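Local coordinates for metallo-beta-lactamase domain-containing protein 1 (PDB 1ZTC) that is a dinuclear metallo-beta-lactamase-fold protein, probably a metal-dependent hydrolase and possibly an endoribonuclease that cleaves RNA with water, at residues Met13-Leu18 and Glu164-Val169; Arg46-Pro51 and Asp72-Val77; Pro177-Tyr182 and Ala213-Glu218. One frame throughout, in Å; residues are numbered along the deposited sequence.

Contact 1 of 3, residues Met13-Leu18 and Glu164-Val169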
HETATM    1  N   MSE A  13     -17.984   4.113 -30.484  1.00 50.13           N
HETATM    2  CA  MSE A  13     -17.729   3.666 -29.133  1.00 48.95           C
HETATM    3  C   MSE A  13     -16.608   4.502 -28.512  1.00 48.65           C
HETATM    4  O   MSE A  13     -15.525   4.608 -29.067  1.00 49.59           O
HETATM    5  CB  MSE A  13     -17.339   2.200 -29.142  1.00 48.48           C
HETATM    6  CG  MSE A  13     -17.060   1.669 -27.765  1.00 49.24           C
HETATM    7 SE   MSE A  13     -16.909  -0.239 -27.760  0.70 50.31          SE
HETATM    8  CE  MSE A  13     -18.415  -0.608 -27.425  1.00 44.70           C
ATOM      9  N   GLU A  14     -16.890   5.102 -27.360  1.00 47.50           N
ATOM     10  CA  GLU A  14     -15.961   5.961 -26.662  1.00 48.37           C
ATOM     11  C   GLU A  14     -15.415   5.224 -25.451  1.00 47.40           C
ATOM     12  O   GLU A  14     -16.175   4.648 -24.710  1.00 45.26           O
ATOM     13  CB  GLU A  14     -16.669   7.211 -26.151  1.00 48.51           C
ATOM     14  CG  GLU A  14     -17.031   8.214 -27.240  1.00 63.08           C
ATOM     15  CD  GLU A  14     -15.901   9.202 -27.522  1.00 75.15           C
ATOM     16  OE1 GLU A  14     -15.157   9.574 -26.563  1.00 81.05           O
ATOM     17  OE2 GLU A  14     -15.775   9.607 -28.703  1.00 79.82           O
ATOM     18  N   LEU A  15     -14.106   5.316 -25.244  1.00 46.89           N
ATOM     19  CA  LEU A  15     -13.418   4.682 -24.140  1.00 47.24           C
ATOM     20  C   LEU A  15     -12.992   5.705 -23.077  1.00 46.45           C
ATOM     21  O   LEU A  15     -12.499   6.778 -23.411  1.00 44.67           O
ATOM     22  CB  LEU A  15     -12.168   4.005 -24.662  1.00 45.61           C
ATOM     23  CG  LEU A  15     -11.179   3.503 -23.608  1.00 48.29           C
ATOM     24  CD1 LEU A  15     -11.682   2.267 -23.006  1.00 51.91           C
ATOM     25  CD2 LEU A  15      -9.836   3.272 -24.205  1.00 53.66           C
ATOM     26  N   LYS A  16     -13.194   5.359 -21.815  1.00 47.07           N
ATOM     27  CA  LYS A  16     -12.593   6.069 -20.713  1.00 48.25           C
ATOM     28  C   LYS A  16     -11.997   5.049 -19.749  1.00 46.16           C
ATOM     29  O   LYS A  16     -12.653   4.082 -19.369  1.00 45.11           O
ATOM     30  CB  LYS A  16     -13.615   6.943 -20.006  1.00 47.06           C
ATOM     31  CG  LYS A  16     -12.958   7.949 -19.013  1.00 52.56           C
ATOM     32  CD  LYS A  16     -13.981   8.859 -18.300  1.00 58.49           C
ATOM     33  CE  LYS A  16     -13.343   9.922 -17.355  1.00 62.33           C
ATOM     34  NZ  LYS A  16     -12.201  10.683 -17.966  1.00 70.95           N
ATOM     35  N   ILE A  17     -10.739   5.259 -19.367  1.00 45.24           N
ATOM     36  CA  ILE A  17     -10.112   4.455 -18.338  1.00 45.77           C
ATOM     37  C   ILE A  17     -10.412   5.112 -16.990  1.00 45.51           C
ATOM     38  O   ILE A  17      -9.880   6.168 -16.674  1.00 45.45           O
ATOM     39  CB  ILE A  17      -8.604   4.281 -18.586  1.00 45.97           C
ATOM     40  CG1 ILE A  17      -8.388   3.526 -19.914  1.00 48.64           C
ATOM     41  CG2 ILE A  17      -7.967   3.462 -17.459  1.00 47.27           C
ATOM     42  CD1 ILE A  17      -6.972   3.590 -20.451  1.00 49.59           C
ATOM     43  N   LEU A  18     -11.293   4.498 -16.206  1.00 44.29           N
ATOM     44  CA  LEU A  18     -11.720   5.082 -14.951  1.00 44.04           C
ATOM     45  C   LEU A  18     -10.661   4.952 -13.860  1.00 43.99           C
ATOM     46  O   LEU A  18     -10.506   5.830 -13.000  1.00 43.98           O
ATOM     47  CB  LEU A  18     -13.007   4.414 -14.484  1.00 43.74           C
ATOM     48  CG  LEU A  18     -14.183   4.456 -15.444  1.00 44.65           C
ATOM     49  CD1 LEU A  18     -15.426   4.008 -14.720  1.00 45.65           C
ATOM     50  CD2 LEU A  18     -14.374   5.860 -16.057  1.00 42.87           C
ATOM     51  N   GLU A 164     -13.541   5.149 -31.067  1.00 47.57           N
ATOM     52  CA  GLU A 164     -13.442   6.386 -31.827  1.00 47.65           C
ATOM     53  C   GLU A 164     -12.331   7.292 -31.305  1.00 46.59           C
ATOM     54  O   GLU A 164     -11.679   7.998 -32.077  1.00 47.41           O
ATOM     55  CB  GLU A 164     -14.774   7.132 -31.725  1.00 48.62           C
ATOM     56  CG  GLU A 164     -14.901   8.338 -32.632  1.00 54.17           C
ATOM     57  CD  GLU A 164     -16.079   9.262 -32.262  1.00 63.03           C
ATOM     58  OE1 GLU A 164     -16.453   9.312 -31.051  1.00 72.89           O
ATOM     59  OE2 GLU A 164     -16.626   9.931 -33.194  1.00 71.57           O
ATOM     60  N   ASN A 165     -12.131   7.292 -29.995  1.00 43.96           N
ATOM     61  CA  ASN A 165     -11.222   8.251 -29.362  1.00 44.29           C
ATOM     62  C   ASN A 165      -9.832   7.713 -29.038  1.00 43.67           C
ATOM     63  O   ASN A 165      -8.921   8.486 -28.758  1.00 44.63           O
ATOM     64  CB  ASN A 165     -11.866   8.835 -28.095  1.00 41.78           C
ATOM     65  CG  ASN A 165     -12.124   7.779 -27.031  1.00 44.18           C
ATOM     66  OD1 ASN A 165     -12.626   6.673 -27.319  1.00 41.06           O
ATOM     67  ND2 ASN A 165     -11.777   8.098 -25.805  1.00 40.77           N
ATOM     68  N   ALA A 166      -9.669   6.397 -29.035  1.00 44.41           N
ATOM     69  CA  ALA A 166      -8.378   5.788 -28.721  1.00 44.67           C
ATOM     70  C   ALA A 166      -7.915   4.750 -29.745  1.00 44.28           C
ATOM     71  O   ALA A 166      -6.920   4.054 -29.526  1.00 44.63           O
ATOM     72  CB  ALA A 166      -8.403   5.196 -27.342  1.00 44.65           C
ATOM     73  N   GLY A 167      -8.609   4.676 -30.867  1.00 42.70           N
ATOM     74  CA  GLY A 167      -8.295   3.723 -31.900  1.00 43.25           C
ATOM     75  C   GLY A 167      -8.560   2.286 -31.437  1.00 42.71           C
ATOM     76  O   GLY A 167      -9.510   2.027 -30.718  1.00 42.54           O
ATOM     77  N   ARG A 168      -7.703   1.377 -31.888  1.00 43.49           N
ATOM     78  CA  ARG A 168      -7.831  -0.051 -31.644  1.00 45.38           C
ATOM     79  C   ARG A 168      -7.088  -0.358 -30.351  1.00 43.44           C
ATOM     80  O   ARG A 168      -5.884  -0.143 -30.249  1.00 42.22           O
ATOM     81  CB  ARG A 168      -7.318  -0.895 -32.834  1.00 43.96           C
ATOM     82  CG  ARG A 168      -7.287  -2.378 -32.512  1.00 49.59           C
ATOM     83  CD  ARG A 168      -7.184  -3.288 -33.721  1.00 47.40           C
ATOM     84  NE  ARG A 168      -8.440  -3.326 -34.451  1.00 44.25           N
ATOM     85  CZ  ARG A 168      -8.760  -4.227 -35.367  1.00 42.50           C
ATOM     86  NH1 ARG A 168      -9.945  -4.153 -35.962  1.00 42.53           N
ATOM     87  NH2 ARG A 168      -7.913  -5.180 -35.713  1.00 45.95           N
ATOM     88  N   VAL A 169      -7.843  -0.818 -29.363  1.00 42.73           N
ATOM     89  CA  VAL A 169      -7.348  -0.969 -27.983  1.00 43.88           C
ATOM     90  C   VAL A 169      -7.461  -2.418 -27.564  1.00 43.68           C
ATOM     91  O   VAL A 169      -8.514  -3.037 -27.720  1.00 42.52           O
ATOM     92  CB  VAL A 169      -8.149  -0.074 -26.994  1.00 44.00           C
ATOM     93  CG1 VAL A 169      -7.620  -0.202 -25.582  1.00 46.14           C
ATOM     94  CG2 VAL A 169      -8.109   1.384 -27.432  1.00 42.67           C
TER

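Contact 2 of 3, residues Arg46-Pro51 and Asp72-Val77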
ATOM      1  N   ARG A  46     -23.867   1.257 -21.564  1.00 46.21           N
ATOM      2  CA  ARG A  46     -22.837   1.765 -20.698  1.00 46.11           C
ATOM      3  C   ARG A  46     -22.136   0.546 -20.102  1.00 45.41           C
ATOM      4  O   ARG A  46     -22.698  -0.193 -19.282  1.00 43.91           O
ATOM      5  CB  ARG A  46     -23.452   2.692 -19.660  1.00 44.97           C
ATOM      6  CG  ARG A  46     -23.865   4.022 -20.298  1.00 48.92           C
ATOM      7  CD  ARG A  46     -24.715   4.877 -19.392  1.00 54.42           C
ATOM      8  NE  ARG A  46     -25.987   4.212 -19.079  1.00 69.94           N
ATOM      9  CZ  ARG A  46     -27.079   4.192 -19.857  1.00 72.91           C
ATOM     10  NH1 ARG A  46     -27.093   4.802 -21.049  1.00 74.13           N
ATOM     11  NH2 ARG A  46     -28.170   3.547 -19.438  1.00 67.22           N
ATOM     12  N   ILE A  47     -20.901   0.348 -20.559  1.00 44.28           N
ATOM     13  CA  ILE A  47     -20.209  -0.920 -20.446  1.00 44.46           C
ATOM     14  C   ILE A  47     -18.985  -0.775 -19.564  1.00 44.44           C
ATOM     15  O   ILE A  47     -18.179   0.154 -19.728  1.00 43.79           O
ATOM     16  CB  ILE A  47     -19.754  -1.404 -21.841  1.00 43.91           C
ATOM     17  CG1 ILE A  47     -20.943  -1.437 -22.815  1.00 43.40           C
ATOM     18  CG2 ILE A  47     -19.052  -2.754 -21.749  1.00 44.07           C
ATOM     19  CD1 ILE A  47     -20.548  -1.376 -24.276  1.00 45.82           C
ATOM     20  N   ILE A  48     -18.837  -1.705 -18.630  1.00 45.28           N
ATOM     21  CA  ILE A  48     -17.604  -1.795 -17.841  1.00 45.60           C
ATOM     22  C   ILE A  48     -16.879  -3.104 -18.118  1.00 45.17           C
ATOM     23  O   ILE A  48     -17.473  -4.175 -18.085  1.00 42.76           O
ATOM     24  CB  ILE A  48     -17.888  -1.641 -16.325  1.00 44.49           C
ATOM     25  CG1 ILE A  48     -18.337  -0.201 -16.059  0.50 45.68           C
ATOM     26  CG2 ILE A  48     -16.624  -1.990 -15.498  1.00 44.79           C
ATOM     27  CD1 ILE A  48     -18.897   0.067 -14.696  0.50 45.61           C
ATOM     28  N   ILE A  49     -15.575  -3.010 -18.355  1.00 45.25           N
ATOM     29  CA  ILE A  49     -14.727  -4.196 -18.411  1.00 45.50           C
ATOM     30  C   ILE A  49     -13.827  -4.187 -17.190  1.00 45.61           C
ATOM     31  O   ILE A  49     -13.039  -3.247 -17.017  1.00 44.63           O
ATOM     32  CB  ILE A  49     -13.888  -4.257 -19.694  1.00 46.75           C
ATOM     33  CG1 ILE A  49     -14.808  -4.230 -20.926  1.00 46.38           C
ATOM     34  CG2 ILE A  49     -13.054  -5.520 -19.731  1.00 44.29           C
ATOM     35  CD1 ILE A  49     -14.052  -4.274 -22.273  1.00 49.00           C
ATOM     36  N   ASP A  50     -13.966  -5.231 -16.360  1.00 44.68           N
ATOM     37  CA  ASP A  50     -13.264  -5.395 -15.079  1.00 44.30           C
ATOM     38  C   ASP A  50     -13.602  -4.245 -14.128  1.00 45.17           C
ATOM     39  O   ASP A  50     -12.873  -3.262 -14.079  1.00 46.07           O
ATOM     40  CB  ASP A  50     -11.753  -5.552 -15.273  1.00 44.51           C
ATOM     41  CG  ASP A  50     -11.369  -6.936 -15.785  1.00 44.83           C
ATOM     42  OD1 ASP A  50     -12.285  -7.774 -15.955  1.00 43.66           O
ATOM     43  OD2 ASP A  50     -10.165  -7.196 -15.998  1.00 46.34           O
ATOM     44  N   PRO A  51     -14.719  -4.378 -13.377  1.00 44.21           N
ATOM     45  CA  PRO A  51     -15.182  -3.316 -12.473  1.00 45.15           C
ATOM     46  C   PRO A  51     -14.262  -2.994 -11.295  1.00 44.29           C
ATOM     47  O   PRO A  51     -14.407  -1.935 -10.667  1.00 43.50           O
ATOM     48  CB  PRO A  51     -16.559  -3.825 -11.998  1.00 44.82           C
ATOM     49  CG  PRO A  51     -16.466  -5.310 -12.126  1.00 46.06           C
ATOM     50  CD  PRO A  51     -15.646  -5.525 -13.379  1.00 44.48           C
ATOM     51  N   ASP A  72     -26.460   2.245 -11.288  1.00 43.14           N
ATOM     52  CA  ASP A  72     -27.710   1.746 -11.872  1.00 44.46           C
ATOM     53  C   ASP A  72     -27.807   1.918 -13.376  1.00 43.48           C
ATOM     54  O   ASP A  72     -28.658   1.303 -14.014  1.00 41.57           O
ATOM     55  CB  ASP A  72     -28.929   2.442 -11.254  1.00 45.44           C
ATOM     56  CG  ASP A  72     -29.032   2.223  -9.757  1.00 47.50           C
ATOM     57  OD1 ASP A  72     -28.500   1.214  -9.255  1.00 50.12           O
ATOM     58  OD2 ASP A  72     -29.629   3.074  -9.077  1.00 47.63           O
ATOM     59  N   ASP A  73     -26.948   2.768 -13.939  1.00 44.15           N
ATOM     60  CA  ASP A  73     -26.961   3.038 -15.382  1.00 44.55           C
ATOM     61  C   ASP A  73     -26.066   2.096 -16.153  1.00 44.01           C
ATOM     62  O   ASP A  73     -26.075   2.099 -17.374  1.00 43.96           O
ATOM     63  CB  ASP A  73     -26.527   4.479 -15.667  1.00 45.75           C
ATOM     64  CG  ASP A  73     -27.445   5.527 -15.006  1.00 47.07           C
ATOM     65  OD1 ASP A  73     -28.695   5.424 -15.091  1.00 49.10           O
ATOM     66  OD2 ASP A  73     -26.894   6.467 -14.412  1.00 46.74           O
ATOM     67  N   ILE A  74     -25.278   1.289 -15.459  1.00 43.46           N
ATOM     68  CA  ILE A  74     -24.409   0.346 -16.141  1.00 43.17           C
ATOM     69  C   ILE A  74     -25.249  -0.830 -16.639  1.00 42.79           C
ATOM     70  O   ILE A  74     -25.909  -1.482 -15.852  1.00 40.91           O
ATOM     71  CB  ILE A  74     -23.296  -0.154 -15.195  1.00 41.80           C
ATOM     72  CG1 ILE A  74     -22.442   1.039 -14.706  1.00 42.03           C
ATOM     73  CG2 ILE A  74     -22.459  -1.227 -15.862  1.00 43.50           C
ATOM     74  CD1 ILE A  74     -21.893   1.950 -15.803  1.00 47.22           C
ATOM     75  N   THR A  75     -25.167  -1.080 -17.946  1.00 42.96           N
ATOM     76  CA  THR A  75     -25.951  -2.083 -18.655  1.00 42.57           C
ATOM     77  C   THR A  75     -25.195  -3.399 -18.882  1.00 42.47           C
ATOM     78  O   THR A  75     -25.804  -4.436 -19.013  1.00 41.05           O
ATOM     79  CB  THR A  75     -26.378  -1.525 -20.046  1.00 42.95           C
ATOM     80  OG1 THR A  75     -25.206  -1.155 -20.807  1.00 42.39           O
ATOM     81  CG2 THR A  75     -27.270  -0.306 -19.867  1.00 41.22           C
ATOM     82  N   ASP A  76     -23.871  -3.340 -18.977  1.00 42.58           N
ATOM     83  CA  ASP A  76     -23.079  -4.511 -19.337  1.00 43.23           C
ATOM     84  C   ASP A  76     -21.759  -4.494 -18.592  1.00 43.89           C
ATOM     85  O   ASP A  76     -21.102  -3.451 -18.501  1.00 43.87           O
ATOM     86  CB  ASP A  76     -22.792  -4.552 -20.846  1.00 44.20           C
ATOM     87  CG  ASP A  76     -24.058  -4.518 -21.698  1.00 44.74           C
ATOM     88  OD1 ASP A  76     -24.585  -5.601 -22.038  1.00 48.34           O
ATOM     89  OD2 ASP A  76     -24.534  -3.414 -22.017  1.00 46.24           O
ATOM     90  N   VAL A  77     -21.366  -5.655 -18.074  1.00 44.12           N
ATOM     91  CA  VAL A  77     -20.088  -5.790 -17.383  1.00 43.43           C
ATOM     92  C   VAL A  77     -19.406  -7.057 -17.855  1.00 44.42           C
ATOM     93  O   VAL A  77     -19.992  -8.145 -17.780  1.00 43.73           O
ATOM     94  CB  VAL A  77     -20.257  -5.836 -15.840  1.00 43.88           C
ATOM     95  CG1 VAL A  77     -18.914  -6.075 -15.147  1.00 41.14           C
ATOM     96  CG2 VAL A  77     -20.874  -4.544 -15.351  1.00 46.14           C
TER

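Contact 3 of 3, residues Pro177-Tyr182 and Ala213-Glu218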
ATOM      1  N   PRO A 177       0.264  -8.469 -16.981  1.00 44.44           N
ATOM      2  CA  PRO A 177      -0.300  -7.624 -15.911  1.00 45.48           C
ATOM      3  C   PRO A 177       0.168  -6.173 -15.918  1.00 45.90           C
ATOM      4  O   PRO A 177      -0.579  -5.278 -15.483  1.00 44.53           O
ATOM      5  CB  PRO A 177       0.099  -8.361 -14.626  1.00 43.92           C
ATOM      6  CG  PRO A 177       1.121  -9.293 -14.996  1.00 50.81           C
ATOM      7  CD  PRO A 177       1.015  -9.613 -16.458  1.00 46.45           C
ATOM      8  N   ASN A 178       1.372  -5.943 -16.443  1.00 45.64           N
ATOM      9  CA  ASN A 178       1.959  -4.637 -16.443  1.00 46.53           C
ATOM     10  C   ASN A 178       2.955  -4.474 -17.586  1.00 45.84           C
ATOM     11  O   ASN A 178       3.178  -5.386 -18.359  1.00 45.43           O
ATOM     12  CB  ASN A 178       2.612  -4.354 -15.080  1.00 47.71           C
ATOM     13  CG  ASN A 178       3.633  -5.404 -14.695  1.00 49.99           C
ATOM     14  OD1 ASN A 178       4.372  -5.897 -15.530  1.00 47.65           O
ATOM     15  ND2 ASN A 178       3.651  -5.769 -13.426  1.00 48.52           N
ATOM     16  N   ARG A 179       3.520  -3.288 -17.698  1.00 45.93           N
ATOM     17  CA  ARG A 179       4.455  -2.963 -18.787  1.00 48.28           C
ATOM     18  C   ARG A 179       5.675  -3.863 -18.813  1.00 46.38           C
ATOM     19  O   ARG A 179       6.129  -4.290 -19.879  1.00 45.00           O
ATOM     20  CB  ARG A 179       4.918  -1.508 -18.647  1.00 48.78           C
ATOM     21  CG  ARG A 179       3.779  -0.500 -18.833  1.00 52.91           C
ATOM     22  CD  ARG A 179       4.152   0.906 -18.324  1.00 51.30           C
ATOM     23  NE  ARG A 179       3.123   1.857 -18.735  1.00 50.73           N
ATOM     24  CZ  ARG A 179       3.322   3.171 -18.831  1.00 62.65           C
ATOM     25  NH1 ARG A 179       4.499   3.685 -18.520  1.00 62.44           N
ATOM     26  NH2 ARG A 179       2.345   3.980 -19.244  1.00 59.39           N
ATOM     27  N   LEU A 180       6.220  -4.160 -17.648  1.00 46.26           N
ATOM     28  CA  LEU A 180       7.395  -5.049 -17.600  1.00 48.58           C
ATOM     29  C   LEU A 180       7.092  -6.419 -18.196  1.00 46.23           C
ATOM     30  O   LEU A 180       7.932  -7.002 -18.887  1.00 44.54           O
ATOM     31  CB  LEU A 180       7.949  -5.226 -16.173  1.00 49.89           C
ATOM     32  CG  LEU A 180       8.572  -4.008 -15.472  1.00 67.10           C
ATOM     33  CD1 LEU A 180       9.436  -4.465 -14.265  1.00 74.86           C
ATOM     34  CD2 LEU A 180       9.415  -3.088 -16.424  1.00 70.01           C
ATOM     35  N   SER A 181       5.903  -6.953 -17.951  1.00 46.41           N
ATOM     36  CA  SER A 181       5.600  -8.282 -18.502  1.00 47.66           C
ATOM     37  C   SER A 181       5.509  -8.206 -20.004  1.00 46.65           C
ATOM     38  O   SER A 181       5.909  -9.124 -20.721  1.00 46.39           O
ATOM     39  CB  SER A 181       4.318  -8.867 -17.915  1.00 51.41           C
ATOM     40  OG  SER A 181       3.245  -7.998 -18.131  1.00 59.64           O
ATOM     41  N   TYR A 182       4.993  -7.092 -20.508  1.00 47.23           N
ATOM     42  CA  TYR A 182       4.951  -6.880 -21.937  1.00 46.77           C
ATOM     43  C   TYR A 182       6.354  -6.753 -22.522  1.00 46.08           C
ATOM     44  O   TYR A 182       6.657  -7.306 -23.565  1.00 46.59           O
ATOM     45  CB  TYR A 182       4.099  -5.645 -22.263  1.00 47.68           C
ATOM     46  CG  TYR A 182       4.200  -5.180 -23.704  1.00 46.90           C
ATOM     47  CD1 TYR A 182       3.657  -5.932 -24.734  1.00 51.87           C
ATOM     48  CD2 TYR A 182       4.840  -3.985 -24.029  1.00 47.76           C
ATOM     49  CE1 TYR A 182       3.747  -5.529 -26.036  1.00 49.57           C
ATOM     50  CE2 TYR A 182       4.917  -3.552 -25.341  1.00 50.00           C
ATOM     51  CZ  TYR A 182       4.371  -4.335 -26.345  1.00 50.74           C
ATOM     52  OH  TYR A 182       4.451  -3.919 -27.645  1.00 52.43           O
ATOM     53  N   ALA A 213      -0.387   1.528 -15.927  1.00 45.13           N
ATOM     54  CA  ALA A 213      -0.843   2.516 -16.877  1.00 45.51           C
ATOM     55  C   ALA A 213      -0.720   1.919 -18.300  1.00 45.68           C
ATOM     56  O   ALA A 213       0.153   1.095 -18.552  1.00 45.46           O
ATOM     57  CB  ALA A 213      -0.002   3.791 -16.752  1.00 44.88           C
ATOM     58  N   PRO A 214      -1.589   2.340 -19.223  1.00 47.38           N
ATOM     59  CA  PRO A 214      -1.556   1.745 -20.578  1.00 46.74           C
ATOM     60  C   PRO A 214      -0.381   2.210 -21.390  1.00 46.32           C
ATOM     61  O   PRO A 214       0.273   3.167 -21.037  1.00 45.00           O
ATOM     62  CB  PRO A 214      -2.866   2.211 -21.211  1.00 49.49           C
ATOM     63  CG  PRO A 214      -3.208   3.472 -20.485  1.00 49.92           C
ATOM     64  CD  PRO A 214      -2.639   3.365 -19.090  1.00 46.58           C
ATOM     65  N   LEU A 215      -0.127   1.539 -22.500  1.00 46.96           N
ATOM     66  CA  LEU A 215       1.049   1.811 -23.284  1.00 48.83           C
ATOM     67  C   LEU A 215       0.735   1.757 -24.784  1.00 46.91           C
ATOM     68  O   LEU A 215       0.026   0.888 -25.237  1.00 46.30           O
ATOM     69  CB  LEU A 215       2.085   0.753 -22.912  1.00 48.70           C
ATOM     70  CG  LEU A 215       3.537   0.984 -23.247  1.00 55.18           C
ATOM     71  CD1 LEU A 215       4.130   2.130 -22.428  1.00 58.44           C
ATOM     72  CD2 LEU A 215       4.277  -0.336 -22.996  1.00 54.74           C
ATOM     73  N   LYS A 216       1.246   2.710 -25.536  1.00 48.37           N
ATOM     74  CA  LYS A 216       1.298   2.587 -26.993  1.00 51.57           C
ATOM     75  C   LYS A 216       2.314   1.528 -27.328  1.00 50.99           C
ATOM     76  O   LYS A 216       3.462   1.648 -26.938  1.00 51.89           O
ATOM     77  CB  LYS A 216       1.821   3.835 -27.637  1.00 50.71           C
ATOM     78  CG  LYS A 216       0.896   4.978 -27.671  1.00 58.80           C
ATOM     79  CD  LYS A 216       1.463   5.998 -28.676  1.00 64.07           C
ATOM     80  CE  LYS A 216       0.946   7.402 -28.398  1.00 71.86           C
ATOM     81  NZ  LYS A 216       1.767   8.458 -29.083  1.00 70.47           N
ATOM     82  N   PRO A 217       1.921   0.499 -28.078  1.00 52.77           N
ATOM     83  CA  PRO A 217       2.928  -0.485 -28.446  1.00 56.38           C
ATOM     84  C   PRO A 217       4.085  -0.003 -29.316  1.00 58.38           C
ATOM     85  O   PRO A 217       4.011   1.042 -29.961  1.00 56.36           O
ATOM     86  CB  PRO A 217       2.128  -1.567 -29.186  1.00 56.58           C
ATOM     87  CG  PRO A 217       0.889  -0.944 -29.566  1.00 56.22           C
ATOM     88  CD  PRO A 217       0.598   0.164 -28.614  1.00 52.71           C
ATOM     89  N   GLU A 218       5.148  -0.805 -29.224  1.00 65.21           N
ATOM     90  CA  GLU A 218       6.348  -0.727 -30.068  1.00 72.86           C
ATOM     91  C   GLU A 218       5.956  -0.947 -31.527  1.00 71.83           C
ATOM     92  O   GLU A 218       5.118  -1.797 -31.816  1.00 70.33           O
ATOM     93  CB  GLU A 218       7.356  -1.833 -29.661  1.00 74.93           C
ATOM     94  CG  GLU A 218       7.806  -1.836 -28.182  1.00 82.17           C
ATOM     95  CD  GLU A 218       8.498  -0.535 -27.740  1.00 91.78           C
ATOM     96  OE1 GLU A 218       9.459  -0.104 -28.426  1.00 94.82           O
ATOM     97  OE2 GLU A 218       8.084   0.037 -26.697  1.00 93.78           O
TER

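Contact 1 of 3, residues Met13-Leu18 and Glu164-Val169
Asn165 and Leu15 join a turn of one sheet to an edge strand of the other: the loop 164-169, which follows strand 157-163, docks through the side-chain amide of Asn165 on strand 13-19, one of the two outermost strands of the six-stranded sheet. The amide behaves like a short piece of neighbouring strand. Its OD1 accepts from Leu15 N at 2.9 Å, nearly straight at the hydrogen (171°), with the donor tilted out of the amide carbonyl plane, while ND2 donates to Leu15 O over 2.8 Å, on a lone pair in the carbonyl plane. Both polar groups of one backbone residue are thus gripped by a single side chain, which fixes which way round the amide is turned. Asn165 CG sits between its own backbone N and carbonyl carbon (chi1 63°), which carries CG toward the strand. One residue earlier, Glu164 N donates to Met13 O at 2.9 Å. The bent side chain of Glu14 lays its carboxylate against the Asn165 amide, the two planes stacked 28° apart, with OE1 3.6 Å from Asn165 CG. Its OE2 lies 2.5 Å from Glu164 OE1, and the carboxylate planes there are turned steeply to each other. The apolar part of the contact is Leu15 CD2, which touches Ala166 CB at 3.9 Å and meets Val169 CG2 tip to tip. Leu15 also packs on Val38 and Leu40 of strand 37-42 and on Thr163 of strand 157-163, which places it between the two sheets, while Lys16 lies against helix 57-67.

Contact 2 of 3, residues Arg46-Pro51 and Asp72-Val77
Arg46 lays its side chain across the end of the 3-10 segment at Asp73, CB and CD both lying near Asp73 O. A bend at chi3 (-63°) brings NE, tilted from the carbonyl plane, to donate to Asp73 O at 2.7 Å, with the oxygen at the guanidinium edge; NH2 adds only a weak bond to the same atom. The Asp73 carboxylate turns instead to Ser70 N. Thr75 binds both polar backbone atoms of Arg46: OG1 accepts from Arg46 N at 2.9 Å, and Thr75 N donates to Arg46 O. The same hydroxyl donates to Asp76 OD2 at 2.6 Å, while Asp76 OD1 is held by Arg45 and Tyr99. From here the strands run parallel, Ile48 N donating to Asp76 O at 2.9 Å and Val77 CA approaching Ile48 O at 3.2 Å. On the Ile48 and Val77 face, the Ile48 and Ile74 side chains cross at about a right angle, Ile48 CD1 3.7 Å from Ile74 CG1 in the conformer described, and Phe64 of helix 57-67 touches both. Further on, Pro51 CD rests 3.8 Å from Val77 CG1. Strand 45-49, helix 57-67 and strand 76-78 form a beta-alpha-beta crossover, part of the alpha-beta/beta-alpha sandwich of the metallo-beta-lactamase fold.

Contact 3 of 3, residues Pro177-Tyr182 and Ala213-Glu218
Arg179 reaches from the first turn of helix 179-187 to the loop 213-218. Its CB points toward that loop, and beyond it the chain runs extended from CG to NE. CG lies 4.2 Å from Leu215 CD2 and, like CD, 4.0 Å from Ala213 O. NE donates to Ala213 O at 3.1 Å, the nitrogen standing well above the plane of that carbonyl. At CZ, Leu215 CD1 sits over the centre of one guanidinium face, 3.8 Å above it. NH2 then donates to Pro214 O at 2.9 Å, again from above the carbonyl plane, and brushes Ala213 CB. Two successive backbone carbonyls at the guanidinium edge thus set its rotation. This helix follows the metal-ligand loop of the metallo-beta-lactamase fold that carries Asp174, and the partner loop follows His211, a ligand of one nickel ion. Asn178 provides the N-cap, its OD1 accepting from Ser181 N, while Asp212 accepts from Arg179 N. One helical turn on, Tyr182 CG lies anti to the backbone N (chi1 169°), and the side chain crosses Leu215 obliquely, Leu215 CD2 being 3.8 Å from Tyr182 CD2. The phenol oxygen OH ends 3.6 Å from Pro217 CB, while the Tyr182 side chain also touches Leu207 and Phe209.

How the contacts relate
Contact 1 bridges the other two. Its Met13 CE packs 3.9 Å from Ile47 CD1 of contact 2 and its Ile17 CD1 lies 3.8 Å from Pro214 CG of contact 3, although its centre is about 15 Å and 17 Å from theirs. Contacts 2 and 3 do not touch: about 10 Å separates their nearest atoms, on opposite sides of the chain's centre. Contact 2 is nested within the loop closed by contact 1, and contact 3 follows. Two reach the nickel site through its second shell: Asp50 hydrogen-bonds to the ligand His86, with the Pro51 side chain about 11 Å from a nickel ion, and the backbone of Pro177 hydrogen-bonds to that of the ligand His211.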